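Local coordinates for transmembrane oligosaccharyl transferase (PDB 3WAJ), which is an archaeal membrane protein of the STT3/AglB family, joining a GT-C-type bundle of transmembrane helices to a soluble C-terminal part, at residues 178-182 with 405-409; 229-233 with 246-250; 174-178 with 203-207. One frame throughout, in Å; residues are numbered along the deposited sequence.

Contact 1 (178-182 with 405-409)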
loop_
_atom_site.group_PDB
_atom_site.type_symbol
_atom_site.label_atom_id
_atom_site.label_comp_id
_atom_site.label_asym_id
_atom_site.label_seq_id
_atom_site.Cartn_x
_atom_site.Cartn_y
_atom_site.Cartn_z
ATOM N N LEU A 178 27.960 4.118 16.707
ATOM C CA LEU A 178 29.264 3.483 16.787
ATOM C C LEU A 178 30.342 4.555 16.764
ATOM O O LEU A 178 31.315 4.480 17.510
ATOM C CB LEU A 178 29.446 2.438 15.684
ATOM C CG LEU A 178 28.589 1.195 15.943
ATOM C CD1 LEU A 178 28.777 0.129 14.876
ATOM C CD2 LEU A 178 28.880 0.617 17.322
ATOM N N LEU A 179 30.137 5.578 15.944
ATOM C CA LEU A 179 31.025 6.735 15.917
ATOM C C LEU A 179 31.132 7.390 17.299
ATOM O O LEU A 179 32.200 7.857 17.692
ATOM C CB LEU A 179 30.535 7.741 14.874
ATOM C CG LEU A 179 31.453 8.878 14.406
ATOM C CD1 LEU A 179 31.441 10.055 15.352
ATOM C CD2 LEU A 179 32.874 8.385 14.221
ATOM N N ALA A 180 30.037 7.419 18.047
ATOM C CA ALA A 180 30.079 7.997 19.393
ATOM C C ALA A 180 30.748 7.080 20.443
ATOM O O ALA A 180 31.021 7.521 21.561
ATOM C CB ALA A 180 28.679 8.442 19.847
ATOM N N TYR A 181 31.001 5.815 20.082
ATOM C CA TYR A 181 31.762 4.880 20.934
ATOM C C TYR A 181 33.256 4.928 20.605
ATOM O O TYR A 181 34.088 4.556 21.427
ATOM C CB TYR A 181 31.223 3.432 20.822
ATOM C CG TYR A 181 32.191 2.326 21.260
ATOM C CD1 TYR A 181 32.780 1.476 20.327
ATOM C CD2 TYR A 181 32.502 2.129 22.601
ATOM C CE1 TYR A 181 33.663 0.467 20.716
ATOM C CE2 TYR A 181 33.385 1.120 23.003
ATOM C CZ TYR A 181 33.958 0.291 22.057
ATOM O OH TYR A 181 34.831 -0.704 22.460
ATOM N N ASN A 182 33.581 5.387 19.401
ATOM C CA ASN A 182 34.970 5.478 18.965
ATOM C C ASN A 182 35.566 6.859 19.213
ATOM O O ASN A 182 35.988 7.540 18.279
ATOM C CB ASN A 182 35.091 5.111 17.485
ATOM C CG ASN A 182 34.510 3.746 17.173
ATOM O OD1 ASN A 182 33.739 3.193 17.957
ATOM N ND2 ASN A 182 34.879 3.194 16.022
ATOM N N PHE A 405 34.282 -4.814 19.364
ATOM C CA PHE A 405 32.913 -4.418 19.696
ATOM C C PHE A 405 32.075 -3.965 18.489
ATOM O O PHE A 405 30.965 -4.470 18.313
ATOM C CB PHE A 405 32.870 -3.365 20.812
ATOM C CG PHE A 405 31.495 -2.792 21.052
ATOM C CD1 PHE A 405 31.105 -1.606 20.439
ATOM C CD2 PHE A 405 30.588 -3.443 21.878
ATOM C CE1 PHE A 405 29.845 -1.075 20.654
ATOM C CE2 PHE A 405 29.318 -2.920 22.097
ATOM C CZ PHE A 405 28.947 -1.734 21.484
ATOM N N PRO A 406 32.585 -3.009 17.674
ATOM C CA PRO A 406 31.782 -2.580 16.515
ATOM C C PRO A 406 31.375 -3.734 15.608
ATOM O O PRO A 406 30.217 -3.781 15.175
ATOM C CB PRO A 406 32.723 -1.633 15.768
ATOM C CG PRO A 406 33.572 -1.059 16.821
ATOM C CD PRO A 406 33.807 -2.189 17.804
ATOM N N GLU A 407 32.304 -4.647 15.337
ATOM C CA GLU A 407 31.998 -5.809 14.511
ATOM C C GLU A 407 30.899 -6.652 15.160
ATOM O O GLU A 407 29.994 -7.144 14.488
ATOM C CB GLU A 407 33.260 -6.641 14.270
ATOM C CG GLU A 407 33.101 -7.730 13.215
ATOM C CD GLU A 407 34.438 -8.239 12.675
ATOM O OE1 GLU A 407 35.475 -7.587 12.931
ATOM O OE2 GLU A 407 34.445 -9.290 11.991
ATOM N N MET A 408 30.964 -6.806 16.477
ATOM C CA MET A 408 29.932 -7.560 17.174
ATOM C C MET A 408 28.574 -6.863 17.058
ATOM O O MET A 408 27.551 -7.514 16.858
ATOM C CB MET A 408 30.293 -7.778 18.645
ATOM C CG MET A 408 29.334 -8.722 19.358
ATOM S SD MET A 408 29.461 -8.643 21.152
ATOM C CE MET A 408 29.246 -6.882 21.429
ATOM N N ALA A 409 28.577 -5.538 17.176
ATOM C CA ALA A 409 27.353 -4.749 17.083
ATOM C C ALA A 409 26.678 -4.975 15.730
ATOM O O ALA A 409 25.466 -5.149 15.649
ATOM C CB ALA A 409 27.657 -3.273 17.297
#

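Contact 2 (229-233 with 246-250)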
loop_
_atom_site.group_PDB
_atom_site.type_symbol
_atom_site.label_atom_id
_atom_site.label_comp_id
_atom_site.label_asym_id
_atom_site.label_seq_id
_atom_site.Cartn_x
_atom_site.Cartn_y
_atom_site.Cartn_z
ATOM N N MET A 229 24.891 -3.497 24.379
ATOM C CA MET A 229 25.432 -3.334 25.719
ATOM C C MET A 229 25.346 -4.642 26.483
ATOM O O MET A 229 26.302 -5.037 27.152
ATOM C CB MET A 229 24.727 -2.199 26.463
ATOM C CG MET A 229 24.826 -0.875 25.729
ATOM S SD MET A 229 23.877 0.431 26.516
ATOM C CE MET A 229 24.655 0.449 28.133
ATOM N N PHE A 230 24.206 -5.313 26.370
ATOM C CA PHE A 230 24.028 -6.610 27.007
ATOM C C PHE A 230 25.232 -7.512 26.708
ATOM O O PHE A 230 25.931 -7.948 27.621
ATOM C CB PHE A 230 22.739 -7.269 26.525
ATOM C CG PHE A 230 22.499 -8.630 27.111
ATOM C CD1 PHE A 230 21.925 -8.765 28.367
ATOM C CD2 PHE A 230 22.850 -9.777 26.411
ATOM C CE1 PHE A 230 21.697 -10.031 28.920
ATOM C CE2 PHE A 230 22.630 -11.047 26.958
ATOM C CZ PHE A 230 22.052 -11.171 28.209
ATOM N N PHE A 231 25.502 -7.736 25.425
ATOM C CA PHE A 231 26.578 -8.635 25.004
ATOM C C PHE A 231 27.994 -8.130 25.312
ATOM O O PHE A 231 28.860 -8.925 25.664
ATOM C CB PHE A 231 26.412 -9.043 23.527
ATOM C CG PHE A 231 25.299 -10.043 23.303
ATOM C CD1 PHE A 231 25.363 -11.315 23.868
ATOM C CD2 PHE A 231 24.182 -9.710 22.544
ATOM C CE1 PHE A 231 24.326 -12.237 23.672
ATOM C CE2 PHE A 231 23.145 -10.630 22.346
ATOM C CZ PHE A 231 23.219 -11.889 22.906
ATOM N N ALA A 232 28.229 -6.823 25.197
ATOM C CA ALA A 232 29.514 -6.243 25.617
ATOM C C ALA A 232 29.787 -6.467 27.111
ATOM O O ALA A 232 30.935 -6.447 27.557
ATOM C CB ALA A 232 29.588 -4.765 25.278
ATOM N N PHE A 233 28.723 -6.671 27.877
ATOM C CA PHE A 233 28.859 -6.942 29.299
ATOM C C PHE A 233 29.004 -8.441 29.586
ATOM O O PHE A 233 30.011 -8.851 30.162
ATOM C CB PHE A 233 27.715 -6.290 30.105
ATOM C CG PHE A 233 27.932 -4.810 30.392
ATOM C CD1 PHE A 233 28.130 -4.361 31.692
ATOM C CD2 PHE A 233 27.942 -3.872 29.360
ATOM C CE1 PHE A 233 28.333 -3.000 31.969
ATOM C CE2 PHE A 233 28.148 -2.500 29.623
ATOM C CZ PHE A 233 28.340 -2.066 30.922
ATOM N N LEU A 246 30.678 3.471 26.872
ATOM C CA LEU A 246 29.672 2.848 26.004
ATOM C C LEU A 246 28.288 3.107 26.587
ATOM O O LEU A 246 27.343 3.429 25.866
ATOM C CB LEU A 246 29.900 1.339 25.884
ATOM C CG LEU A 246 28.720 0.536 25.332
ATOM C CD1 LEU A 246 28.486 0.892 23.874
ATOM C CD2 LEU A 246 28.920 -0.957 25.482
ATOM N N SER A 247 28.198 2.983 27.907
ATOM C CA SER A 247 26.962 3.208 28.634
ATOM C C SER A 247 26.576 4.683 28.700
ATOM O O SER A 247 25.411 5.031 28.478
ATOM C CB SER A 247 27.078 2.641 30.048
ATOM O OG SER A 247 27.577 1.324 30.006
ATOM N N LEU A 248 27.545 5.543 29.020
ATOM C CA LEU A 248 27.284 6.981 29.159
ATOM C C LEU A 248 26.775 7.583 27.838
ATOM O O LEU A 248 25.805 8.354 27.819
ATOM C CB LEU A 248 28.520 7.730 29.690
ATOM C CG LEU A 248 28.755 7.702 31.208
ATOM C CD1 LEU A 248 30.113 8.318 31.600
ATOM C CD2 LEU A 248 27.611 8.398 31.953
ATOM N N VAL A 249 27.422 7.203 26.740
ATOM C CA VAL A 249 26.987 7.590 25.409
ATOM C C VAL A 249 25.530 7.196 25.155
ATOM O O VAL A 249 24.734 7.992 24.632
ATOM C CB VAL A 249 27.887 6.943 24.351
ATOM C CG1 VAL A 249 27.240 7.009 22.964
ATOM C CG2 VAL A 249 29.231 7.622 24.345
ATOM N N ALA A 250 25.192 5.962 25.528
ATOM C CA ALA A 250 23.833 5.468 25.372
ATOM C C ALA A 250 22.881 6.303 26.225
ATOM O O ALA A 250 21.788 6.635 25.779
ATOM C CB ALA A 250 23.751 3.997 25.732
#

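Contact 3 (174-178 with 203-207)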
loop_
_atom_site.group_PDB
_atom_site.type_symbol
_atom_site.label_atom_id
_atom_site.label_comp_id
_atom_site.label_asym_id
_atom_site.label_seq_id
_atom_site.Cartn_x
_atom_site.Cartn_y
_atom_site.Cartn_z
ATOM N N LEU A 174 22.894 3.629 13.683
ATOM C CA LEU A 174 23.958 2.681 13.990
ATOM C C LEU A 174 25.346 3.316 13.806
ATOM O O LEU A 174 26.159 3.343 14.738
ATOM C CB LEU A 174 23.837 1.445 13.106
ATOM C CG LEU A 174 22.560 0.618 13.193
ATOM C CD1 LEU A 174 22.586 -0.472 12.136
ATOM C CD2 LEU A 174 22.377 0.012 14.581
ATOM N N GLY A 175 25.607 3.821 12.605
ATOM C CA GLY A 175 26.886 4.427 12.282
ATOM C C GLY A 175 27.250 5.581 13.193
ATOM O O GLY A 175 28.401 5.722 13.600
ATOM N N THR A 176 26.268 6.414 13.514
ATOM C CA THR A 176 26.509 7.550 14.397
ATOM C C THR A 176 26.663 7.103 15.844
ATOM O O THR A 176 27.401 7.714 16.621
ATOM C CB THR A 176 25.388 8.607 14.306
ATOM O OG1 THR A 176 24.124 7.999 14.617
ATOM C CG2 THR A 176 25.350 9.254 12.916
ATOM N N PHE A 177 25.943 6.052 16.222
ATOM C CA PHE A 177 26.127 5.496 17.556
ATOM C C PHE A 177 27.523 4.878 17.709
ATOM O O PHE A 177 28.186 5.079 18.728
ATOM C CB PHE A 177 25.070 4.456 17.901
ATOM C CG PHE A 177 25.250 3.853 19.266
ATOM C CD1 PHE A 177 24.812 4.529 20.394
ATOM C CD2 PHE A 177 25.884 2.618 19.425
ATOM C CE1 PHE A 177 25.000 3.995 21.658
ATOM C CE2 PHE A 177 26.073 2.067 20.689
ATOM C CZ PHE A 177 25.634 2.755 21.809
ATOM N N LEU A 178 27.960 4.118 16.707
ATOM C CA LEU A 178 29.264 3.483 16.787
ATOM C C LEU A 178 30.342 4.555 16.764
ATOM O O LEU A 178 31.315 4.480 17.510
ATOM C CB LEU A 178 29.446 2.438 15.684
ATOM C CG LEU A 178 28.589 1.195 15.943
ATOM C CD1 LEU A 178 28.777 0.129 14.876
ATOM C CD2 LEU A 178 28.880 0.617 17.322
ATOM N N ILE A 203 24.168 13.941 18.398
ATOM C CA ILE A 203 23.856 13.659 17.002
ATOM C C ILE A 203 23.188 12.287 16.872
ATOM O O ILE A 203 22.155 12.146 16.211
ATOM C CB ILE A 203 25.126 13.691 16.110
ATOM C CG1 ILE A 203 25.676 15.116 15.984
ATOM C CG2 ILE A 203 24.847 13.091 14.733
ATOM C CD1 ILE A 203 24.638 16.154 15.646
ATOM N N ALA A 204 23.789 11.282 17.505
ATOM C CA ALA A 204 23.280 9.917 17.436
ATOM C C ALA A 204 21.857 9.844 17.999
ATOM O O ALA A 204 20.994 9.151 17.457
ATOM C CB ALA A 204 24.195 8.975 18.183
ATOM N N GLY A 205 21.618 10.566 19.090
ATOM C CA GLY A 205 20.290 10.672 19.657
ATOM C C GLY A 205 19.324 11.327 18.682
ATOM O O GLY A 205 18.126 11.055 18.713
ATOM N N ILE A 206 19.848 12.190 17.812
ATOM C CA ILE A 206 19.020 12.878 16.823
ATOM C C ILE A 206 18.599 11.917 15.727
ATOM O O ILE A 206 17.447 11.925 15.295
ATOM C CB ILE A 206 19.733 14.127 16.228
ATOM C CG1 ILE A 206 19.667 15.296 17.209
ATOM C CG2 ILE A 206 19.098 14.553 14.922
ATOM C CD1 ILE A 206 20.516 16.476 16.814
ATOM N N THR A 207 19.535 11.086 15.280
ATOM C CA THR A 207 19.245 10.098 14.243
ATOM C C THR A 207 18.218 9.073 14.736
ATOM O O THR A 207 17.342 8.660 13.981
ATOM C CB THR A 207 20.515 9.393 13.755
ATOM O OG1 THR A 207 21.118 8.704 14.855
ATOM C CG2 THR A 207 21.500 10.399 13.184
#

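Contact 1 (178-182 with 405-409)
Y181 and F405 swing their rings into contact through similar first torsions, each CG lying opposite the backbone N (chi1 160° and 172°), and meet between two helices of the membrane bundle of the STT3 family. The residues involved lie near the ends of helices 163-181 and 405-420. The rings form an edge-to-face pair: the edge of F405 is directed at one face of Y181, the centroids of the two rings are 4.6 Å apart and their planes are inclined at 58°. The overlap lies toward the rim of the tyrosine, where CE1 of Y181 approaches CD1 of F405 to 3.3 Å. Further out on the phenol, OH of Y181 passes CB of F405 at 3.7 Å, so that the tyrosine lies against the root of the phenylalanine as well as its ring. P406 completes this side from a different direction, its CD packing at 3.9 Å on the edge of the Y181 ring at CE1.

L178, one helical turn earlier, points its side chain at the same surface, with CG set beside its own backbone N and opposite the carbonyl carbon. Its two methyls, which branch at CG, reach different partners. CD1 approaches the pyrrolidine of P406, at 4.4 Å from its CB, while CD2 is shared by a ring and a methyl group. The contact is buried and apolar in character, and no clear hydrogen bond crosses it. Beyond the two segments, K185 makes a cation-pi interaction with Y181, and F228 and A232 of helix 221-234 cover F405. CD2 of L178 sits 3.9 Å from CE1 of F405 and 4.1 Å from CB of A409.

Contact 2 (229-233 with 246-250)
M229 and L246 bury the most surface here, and S247 comes third; between them they span the interface, where the axes of the two short helical segments approach no closer than 11.8 Å. The methionine covers much of that distance. Its chain runs out extended as far as SD and then bends at chi3 (59°), which turns the methyl CE toward S247. Three parts of it meet three different residues: CG of M229 packs at 4.1 Å on CD2 of L246, SD lies 3.7 Å from CB of A250, and the methyl CE stands 3.6 Å from OG of S247.

L246 comes from the other helix and slides past M229 in the opposite direction, the two side chains lying alongside each other rather than end to end. Its CD2 methyl also touches A232, whose CB is 3.9 Å away. OG of S247 lies beside two apolar groups, the M229 methyl and the rim of the F233 ring; CZ of F233 is 3.6 Å from OG of S247, which sits near the plane of that ring. The polar needs of the oxygen are met within its own helix, by a hydrogen bond to the carbonyl oxygen of R243. F294 of helix 278-303 packs on M229 and stacks edge-to-face with F233, closing the interface from a third helix, while F405 lies against L246.

With N-to-C directions at 168°, consecutive helices joined by a short link form an antiparallel helical hairpin, a recurrent unit of polytopic membrane proteins such as this GT-C bundle.

Contact 3 (174-178 with 203-207)
T176 pushes its branched side chain against A204 and T207 where two successive helices of the membrane bundle, 163-181 and 199-214, pack antiparallel. The segments are close, with axes 8.5 Å apart and N-to-C directions at 161°, and CA of T176 comes within 5.0 Å of CA of A204. With alanine at this position, the second helix brings no more than a methyl group to the closest approach of the backbones.

Traced outward from the backbone, CB of T176 first meets the main chain of A204, lying 4.0 Å from its CA. There the chain divides. The hydroxyl takes the place between the backbone N and the carbonyl carbon (chi1 57°), which turns OG1 back over its own helix as well as toward the neighbouring one. On the home side it is hydrogen-bonded to the carbonyl oxygens of S172 and A173, one turn earlier. On the far side OG1 of T176 rests 3.5 Å from CA of A204 and 3.1 Å from OG1 of T207, the two threonines reaching toward each other tip to tip. The methyl branch makes a second meeting of the same pair, CG2 of T176 standing 4.0 Å from CG2 of T207, and it also brushes the CG2 methyl of I203 at the margin of the contact.

A204 in turn directs its CB at helix 163-181, where it packs 3.9 Å from the backbone N of F177. L126 of helix 121-131 touches T176, and T253 of helix 243-261 lies against A204. T207 has its own tie to the preceding turn: its OG1 donates a hydrogen bond of 2.6 Å to O of A204, tilted 25° from the plane of that carbonyl.

Helix 163-181 comes first along the chain and serves two contacts. Its residues 174-178 close the loop of contact 3 against helix 199-214, after which the chain runs into helix 221-234 and contact 2 closes the short loop to helix 243-261. These two contacts are in series. Contact 1 begins from the overlapping stretch 178-182, sharing L178 with contact 3, and closes a much longer loop at 405-409, inside which contact 2 is nested. In space they form one continuous patch: A180 packs on V249, M408 lies against F231, and F177 touches L246 and V249. Five helices of the membrane bundle are thereby tied together, and all the contacting segments belong to the STT3 N-terminal region.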